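Local structure of putative HMP/thiamine permease protein YkoE (Bacillus subtilis, 5EDL) at residues 55-60 against 173-178. The protein binds thiamine as the membrane-embedded S component of an energy-coupling factor transporter and probably moves this vitamin or related hydroxymethylpyrimidine compounds across the membrane. Residues are numbered along the deposited sequence; the frame is centred on the assembly and turned at random.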
# COMPACT_ATOMS: atom_id res chain seq x y z
N ALA A 55 -2.97 -7.49 -0.76
CA ALA A 55 -4.09 -7.81 -1.65
C ALA A 55 -3.61 -8.63 -2.85
O ALA A 55 -4.20 -9.65 -3.19
CB ALA A 55 -4.79 -6.55 -2.12
N TYR A 56 -2.55 -8.16 -3.49
CA TYR A 56 -2.01 -8.81 -4.67
C TYR A 56 -1.50 -10.23 -4.34
O TYR A 56 -1.67 -11.16 -5.13
CB TYR A 56 -0.91 -7.93 -5.28
CG TYR A 56 -0.21 -8.45 -6.52
CD1 TYR A 56 -0.88 -8.57 -7.73
CD2 TYR A 56 1.13 -8.78 -6.48
CE1 TYR A 56 -0.22 -9.04 -8.87
CE2 TYR A 56 1.79 -9.23 -7.60
CZ TYR A 56 1.12 -9.37 -8.79
OH TYR A 56 1.82 -9.81 -9.87
N MET A 57 -0.93 -10.40 -3.15
CA MET A 57 -0.43 -11.72 -2.74
C MET A 57 -1.55 -12.67 -2.36
O MET A 57 -1.54 -13.82 -2.78
CB MET A 57 0.52 -11.61 -1.54
CG MET A 57 1.91 -11.05 -1.85
SD MET A 57 2.93 -11.14 -0.34
CE MET A 57 2.01 -12.38 0.57
N ILE A 58 -2.50 -12.19 -1.57
CA ILE A 58 -3.46 -13.07 -0.91
C ILE A 58 -4.78 -13.14 -1.67
O ILE A 58 -5.39 -14.21 -1.76
CB ILE A 58 -3.70 -12.62 0.54
CG1 ILE A 58 -2.41 -12.76 1.35
CG2 ILE A 58 -4.85 -13.40 1.16
CD1 ILE A 58 -2.46 -12.15 2.73
N ARG A 59 -5.20 -12.00 -2.20
CA ARG A 59 -6.33 -11.91 -3.12
C ARG A 59 -7.65 -12.32 -2.47
O ARG A 59 -8.47 -12.98 -3.08
CB ARG A 59 -6.04 -12.75 -4.38
CG ARG A 59 -4.77 -12.29 -5.09
CD ARG A 59 -4.55 -12.89 -6.49
NE ARG A 59 -3.38 -12.26 -7.09
CZ ARG A 59 -2.92 -12.50 -8.31
NH1 ARG A 59 -3.51 -13.40 -9.09
NH2 ARG A 59 -1.85 -11.85 -8.74
N LYS A 60 -7.85 -11.89 -1.22
CA LYS A 60 -9.09 -12.14 -0.52
C LYS A 60 -9.56 -10.83 0.14
O LYS A 60 -8.76 -9.94 0.38
CB LYS A 60 -8.91 -13.26 0.51
CG LYS A 60 -8.51 -14.59 -0.13
CD LYS A 60 -8.43 -15.73 0.85
CE LYS A 60 -8.12 -17.05 0.11
NZ LYS A 60 -7.86 -18.16 1.05
N GLY A 173 9.93 -18.43 -3.83
CA GLY A 173 9.22 -19.64 -3.45
C GLY A 173 8.40 -19.50 -2.17
O GLY A 173 7.60 -20.36 -1.84
N VAL A 174 8.59 -18.39 -1.46
CA VAL A 174 8.04 -18.29 -0.11
C VAL A 174 6.53 -18.04 -0.13
O VAL A 174 5.85 -18.21 0.89
CB VAL A 174 8.74 -17.18 0.69
CG1 VAL A 174 8.25 -15.79 0.24
CG2 VAL A 174 8.52 -17.38 2.18
N LEU A 175 6.01 -17.66 -1.29
CA LEU A 175 4.58 -17.39 -1.44
C LEU A 175 3.82 -18.55 -2.08
O LEU A 175 2.72 -18.36 -2.57
CB LEU A 175 4.37 -16.12 -2.28
CG LEU A 175 5.06 -14.85 -1.76
CD1 LEU A 175 4.52 -13.62 -2.48
CD2 LEU A 175 4.87 -14.72 -0.27
N ASN A 176 4.40 -19.75 -2.07
CA ASN A 176 3.80 -20.88 -2.76
C ASN A 176 2.46 -21.30 -2.18
O ASN A 176 1.65 -21.90 -2.88
CB ASN A 176 4.75 -22.08 -2.77
CG ASN A 176 5.67 -22.07 -3.97
OD1 ASN A 176 5.68 -21.10 -4.74
ND2 ASN A 176 6.44 -23.13 -4.15
N GLY A 177 2.22 -20.97 -0.92
CA GLY A 177 0.93 -21.22 -0.31
C GLY A 177 -0.14 -20.20 -0.66
O GLY A 177 -1.32 -20.42 -0.38
N MET A 178 0.26 -19.09 -1.27
CA MET A 178 -0.65 -17.97 -1.54
C MET A 178 -1.17 -17.94 -2.98
O MET A 178 -0.59 -18.56 -3.87
CB MET A 178 0.06 -16.64 -1.25
CG MET A 178 0.83 -16.57 0.06
SD MET A 178 -0.19 -16.22 1.50
CE MET A 178 -0.72 -17.87 1.93
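Where Met57 and Ile58 meet Leu175 and Met178, no flat side chain takes part; the guanidinium of Arg59 instead turns back on its own segment, with Tyr56 C in plane at its edge. Arg59 NE donates to Tyr56 O, tilted 20° from that plane, at 2.8 Å (N-H...O 150°), tying the first residue to leave helical geometry to the last turn of helix 49-58.

The side-chain contact is apolar. Met57 reaches across Leu175 at about a right angle: SD lies 3.6 Å from Leu175 CD1, while CE comes 3.8 Å from Leu175 CD2. A nearly eclipsed chi3 (20°) folds CE back beside CB and sets it against CD2. Met178 runs alongside Ile58, its SD 4.1 Å from Ile58 CG1; its CB makes van der Waals contact with the backbone Met57 O at 3.6 Å. A type I turn, closed by Met178 N to Leu175 O at 2.9 Å, brings both loop side chains to this helix end.

The contact thus packs the end of a predicted transmembrane segment against the loop linking helices 140-170 and 179-192. Met178 occupies the N-cap position of helix 179-192, whose Glu183 salt-bridges Arg59, and Ile9 of helix 4-35 touches both sides.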